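Local structure of uricase (Bacillus fastidiosus, 4R8X) at the interface of chains A and B. The protein catalyses the oxidation of urate by molecular oxygen to 5-hydroxyisourate, the first step on the route from urate to (S)-allantoin. Numbering follows the deposited sequence. Chains: chain A/B, Uricase.

Contact 1: the interface of chains A and B. Residues chain A 179-180, 182, 242-243; chain B 57, 63, 66, 68.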
loop_
_atom_site.group_PDB
_atom_site.type_symbol
_atom_site.label_atom_id
_atom_site.label_comp_id
_atom_site.label_asym_id
_atom_site.label_seq_id
_atom_site.Cartn_x
_atom_site.Cartn_y
_atom_site.Cartn_z
ATOM N N PHE A 179 20.549 23.301 -6.779
ATOM C CA PHE A 179 20.316 22.810 -8.129
ATOM C C PHE A 179 20.139 23.969 -9.099
ATOM O O PHE A 179 19.060 24.550 -9.213
ATOM C CB PHE A 179 19.143 21.829 -8.192
ATOM C CG PHE A 179 19.048 21.097 -9.498
ATOM C CD1 PHE A 179 20.064 20.245 -9.894
ATOM C CD2 PHE A 179 17.945 21.256 -10.327
ATOM C CE1 PHE A 179 19.986 19.566 -11.093
ATOM C CE2 PHE A 179 17.855 20.577 -11.522
ATOM C CZ PHE A 179 18.880 19.731 -11.911
ATOM N N TYR A 180 21.228 24.299 -9.784
ATOM C CA TYR A 180 21.246 25.383 -10.750
ATOM C C TYR A 180 22.150 25.001 -11.920
ATOM O O TYR A 180 22.864 23.998 -11.857
ATOM C CB TYR A 180 21.755 26.675 -10.093
ATOM C CG TYR A 180 23.157 26.571 -9.511
ATOM C CD1 TYR A 180 23.352 26.392 -8.144
ATOM C CD2 TYR A 180 24.280 26.651 -10.327
ATOM C CE1 TYR A 180 24.628 26.298 -7.608
ATOM C CE2 TYR A 180 25.558 26.553 -9.803
ATOM C CZ TYR A 180 25.728 26.375 -8.443
ATOM O OH TYR A 180 27.003 26.281 -7.924
ATOM N N TYR A 182 21.376 24.143 -15.028
ATOM C CA TYR A 182 20.822 23.201 -15.994
ATOM C C TYR A 182 20.274 23.922 -17.216
ATOM O O TYR A 182 20.253 25.151 -17.261
ATOM C CB TYR A 182 19.731 22.354 -15.342
ATOM C CG TYR A 182 18.745 23.156 -14.525
ATOM C CD1 TYR A 182 17.647 23.754 -15.125
ATOM C CD2 TYR A 182 18.922 23.328 -13.152
ATOM C CE1 TYR A 182 16.739 24.495 -14.372
ATOM C CE2 TYR A 182 18.021 24.062 -12.397
ATOM C CZ TYR A 182 16.939 24.649 -13.014
ATOM O OH TYR A 182 16.045 25.385 -12.268
ATOM N N LYS A 242 25.484 19.358 -5.261
ATOM C CA LYS A 242 25.028 20.211 -6.356
ATOM C C LYS A 242 23.903 19.550 -7.141
ATOM O O LYS A 242 23.431 20.101 -8.139
ATOM C CB LYS A 242 26.191 20.501 -7.312
ATOM C CG LYS A 242 27.385 21.180 -6.652
ATOM C CD LYS A 242 28.571 21.288 -7.609
ATOM C CE LYS A 242 29.790 21.878 -6.919
ATOM N NZ LYS A 242 29.554 23.282 -6.491
ATOM N N SER A 243 23.509 18.364 -6.679
ATOM C CA SER A 243 22.442 17.543 -7.256
ATOM C C SER A 243 22.551 16.183 -6.583
ATOM O O SER A 243 23.553 15.899 -5.923
ATOM C CB SER A 243 22.625 17.350 -8.760
ATOM O OG SER A 243 23.824 16.645 -9.025
ATOM N N SER B 57 27.854 15.502 -14.941
ATOM C CA SER B 57 26.763 15.867 -14.051
ATOM C C SER B 57 26.853 15.076 -12.742
ATOM O O SER B 57 26.471 15.574 -11.684
ATOM C CB SER B 57 25.394 15.701 -14.719
ATOM O OG SER B 57 25.064 14.346 -14.945
ATOM N N ASN B 63 25.908 20.881 -14.138
ATOM C CA ASN B 63 24.582 20.723 -14.718
ATOM C C ASN B 63 24.395 21.303 -16.125
ATOM O O ASN B 63 23.275 21.343 -16.635
ATOM C CB ASN B 63 23.522 21.255 -13.748
ATOM C CG ASN B 63 23.466 20.451 -12.472
ATOM O OD1 ASN B 63 23.539 19.224 -12.503
ATOM N ND2 ASN B 63 23.336 21.132 -11.341
ATOM N N VAL B 66 22.503 19.115 -18.388
ATOM C CA VAL B 66 21.392 18.451 -17.723
ATOM C C VAL B 66 20.060 19.082 -18.125
ATOM O O VAL B 66 19.815 20.264 -17.879
ATOM C CB VAL B 66 21.550 18.506 -16.193
ATOM C CG1 VAL B 66 20.303 17.961 -15.496
ATOM C CG2 VAL B 66 22.767 17.719 -15.770
ATOM N N ALA B 68 16.611 19.307 -16.905
ATOM C CA ALA B 68 16.034 19.115 -15.578
ATOM C C ALA B 68 14.941 18.064 -15.655
ATOM O O ALA B 68 14.206 17.991 -16.638
ATOM C CB ALA B 68 15.481 20.418 -15.033
HETATM O O HOH W 1 25.111 17.711 -10.967
#

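Contact 2: the interface of chains A and B. Residues chain A 6, 8-10, 46-48; chain B 296, 298.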
loop_
_atom_site.group_PDB
_atom_site.type_symbol
_atom_site.label_atom_id
_atom_site.label_comp_id
_atom_site.label_asym_id
_atom_site.label_seq_id
_atom_site.Cartn_x
_atom_site.Cartn_y
_atom_site.Cartn_z
ATOM N N PHE A 6 11.750 -20.498 -15.564
ATOM C CA PHE A 6 12.059 -20.706 -14.156
ATOM C C PHE A 6 10.752 -20.800 -13.386
ATOM O O PHE A 6 9.697 -20.424 -13.895
ATOM C CB PHE A 6 12.949 -19.588 -13.578
ATOM C CG PHE A 6 12.369 -18.195 -13.708
ATOM C CD1 PHE A 6 11.464 -17.713 -12.774
ATOM C CD2 PHE A 6 12.755 -17.355 -14.750
ATOM C CE1 PHE A 6 10.933 -16.435 -12.894
ATOM C CE2 PHE A 6 12.227 -16.080 -14.865
ATOM C CZ PHE A 6 11.318 -15.620 -13.936
ATOM N N GLY A 8 9.314 -21.100 -8.913
ATOM C CA GLY A 8 9.763 -21.138 -7.542
ATOM C C GLY A 8 8.716 -20.670 -6.561
ATOM O O GLY A 8 7.499 -20.717 -6.843
ATOM N N LYS A 9 9.189 -20.226 -5.400
ATOM C CA LYS A 9 8.306 -19.744 -4.345
ATOM C C LYS A 9 8.780 -18.381 -3.884
ATOM O O LYS A 9 9.971 -18.193 -3.624
ATOM C CB LYS A 9 8.311 -20.717 -3.171
ATOM C CG LYS A 9 7.149 -20.515 -2.202
ATOM C CD LYS A 9 5.859 -21.024 -2.806
ATOM C CE LYS A 9 5.112 -21.951 -1.863
ATOM N NZ LYS A 9 3.937 -22.568 -2.543
ATOM N N GLY A 10 7.844 -17.435 -3.790
ATOM C CA GLY A 10 8.125 -16.104 -3.279
ATOM C C GLY A 10 7.445 -15.903 -1.933
ATOM O O GLY A 10 6.621 -16.733 -1.513
ATOM N N LYS A 46 12.950 -15.442 -1.766
ATOM C CA LYS A 46 12.315 -15.820 -3.015
ATOM C C LYS A 46 13.299 -16.713 -3.749
ATOM O O LYS A 46 14.432 -16.296 -4.027
ATOM C CB LYS A 46 11.985 -14.579 -3.839
ATOM C CG LYS A 46 11.374 -14.859 -5.206
ATOM C CD LYS A 46 11.022 -13.539 -5.912
ATOM C CE LYS A 46 10.332 -13.769 -7.252
ATOM N NZ LYS A 46 9.979 -12.467 -7.904
ATOM N N VAL A 47 12.876 -17.941 -4.038
ATOM C CA VAL A 47 13.719 -18.929 -4.705
ATOM C C VAL A 47 13.196 -19.221 -6.100
ATOM O O VAL A 47 11.989 -19.350 -6.314
ATOM C CB VAL A 47 13.821 -20.272 -3.916
ATOM C CG1 VAL A 47 12.435 -20.847 -3.597
ATOM C CG2 VAL A 47 14.678 -21.290 -4.687
ATOM N N ALA A 48 14.108 -19.313 -7.061
ATOM C CA ALA A 48 13.745 -19.746 -8.396
ATOM C C ALA A 48 14.675 -20.883 -8.834
ATOM O O ALA A 48 15.900 -20.794 -8.674
ATOM C CB ALA A 48 13.795 -18.582 -9.385
ATOM N N PHE B 296 3.875 -17.760 -2.140
ATOM C CA PHE B 296 3.185 -17.974 -3.406
ATOM C C PHE B 296 4.106 -18.644 -4.419
ATOM O O PHE B 296 5.287 -18.312 -4.515
ATOM C CB PHE B 296 2.644 -16.659 -3.982
ATOM C CG PHE B 296 3.705 -15.624 -4.271
ATOM C CD1 PHE B 296 4.331 -15.573 -5.512
ATOM C CD2 PHE B 296 4.078 -14.701 -3.305
ATOM C CE1 PHE B 296 5.303 -14.627 -5.793
ATOM C CE2 PHE B 296 5.043 -13.739 -3.574
ATOM C CZ PHE B 296 5.666 -13.705 -4.827
ATOM N N PHE B 298 5.476 -19.138 -8.151
ATOM C CA PHE B 298 5.583 -18.274 -9.317
ATOM C C PHE B 298 6.298 -18.952 -10.468
ATOM O O PHE B 298 7.053 -19.907 -10.270
ATOM C CB PHE B 298 6.249 -16.934 -8.979
ATOM C CG PHE B 298 7.719 -17.034 -8.669
ATOM C CD1 PHE B 298 8.672 -16.894 -9.673
ATOM C CD2 PHE B 298 8.152 -17.258 -7.368
ATOM C CE1 PHE B 298 10.025 -16.973 -9.381
ATOM C CE2 PHE B 298 9.500 -17.329 -7.073
ATOM C CZ PHE B 298 10.438 -17.193 -8.073
#

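Contact 1: the interface of chains A and B
B:Asn63 reaches into chain A between A:Phe179, A:Tyr180 and A:Lys242, at an edge of the urate site that uricases build between two subunits; A:Phe179 is the predicted urate-binding phenylalanine. The asparagine's CG stands anti to its own carbonyl carbon (chi1 -65°), beside the backbone N, which points the amide at the A:Tyr180 carbonyl. Its flat amide passes obliquely alongside the A:Phe179 ring, the two planes turned 63° apart, with ring atom CE1 3.8 Å from the amide carbon CG. Thus the amide meets the CD1–CE1 side of the phenyl and does not stack flat on it.

The two ends of the amide do different work. ND2 gives an N-H to the backbone O of A:Tyr180 at 3.0 Å, nearly straight at the hydrogen (164°), and the acceptor lies almost in the amide plane. A longer, weak bond runs from ND2 to the A:Lys242 backbone O. OD1 turns to a water, 2.7 Å away, which also contacts the hydroxyl OG of A:Ser243 and the backbone O of B:Ser57, so both ends of the amide are tied and its rotation is probably fixed.

Farther along, A:Tyr182 holds its ring between its backbone N and carbonyl carbon (chi1 46°). Ring atom CD1 lies 4.0 Å from the methyl CB of B:Ala68, while CB of A:Tyr182 lies against the backbone O of B:Val66.

Contact 2: the interface of chains A and B
Backbone bonds tie A:Gly8 to B:Phe298 and A:Gly10 to B:Phe296, pairing strand 5-17 of chain A antiparallel with strand 296-304 of chain B, so that the beta-sheet of this uricase continues across the subunit boundary. A:Gly8 N gives to B:Phe298 O at 2.9 Å, and B:Phe298 N returns a bond to A:Gly8 O. At the next pair, A:Gly10 N meets B:Phe296 O at 2.8 Å, nearly straight at the hydrogen (171°), and B:Phe296 N donates back to A:Gly10 O.

Ring contacts follow from the two phenylalanines. B:Phe298 has its CG between its backbone N and carbonyl carbon (chi1 70°), which folds the ring over the partner strand. One face lies over A:Gly8, whose N sits above the ring centre. Against the opposite face comes A:Lys46, its chain fully extended and its CE 3.7 Å from the ring centroid, a CH-pi contact made by the aliphatic stem and offset toward the rim. B:Phe296 takes A:Gly10 CA over one face, 3.9 Å from its centroid and offset toward the rim; the lack of a side chain on the glycine probably lets the ring lie this near the backbone.

Edge and tip contacts complete the apolar packing. The side chains of A:Phe6 and B:Phe298 cross at about a right angle, meeting rim to rim, CE1 to CE1, at 3.7 Å. The ring tip CZ of B:Phe298 also approaches the methyl CB of A:Ala48 at 3.9 Å. An alanine in place of B:Phe298 would probably open a gap between A:Gly8 and A:Lys46, leaving the lysine stem and the A:Phe6 edge without their aromatic partner.

Along the strand, CD of A:Lys9 lies alongside the backbone O of B:Phe296.

Contact 1 and contact 2 lie about 41 Å apart, measured between the centres of their C-alpha atoms, and share no residue or secondary-structure element. Both belong to the same two-fold interface of chains A and B, and each has a twin with the chains exchanged. Contact 1 joins loops of chain A to loop residues and helix 55-59 of chain B near a predicted urate-binding residue, whereas contact 2 runs strand against strand. Together they hold the pair at well-separated points: the strand pairing probably fixes how the subunits are aligned, while contact 1 probably helps shape the active-site border within the deposited four-chain assembly.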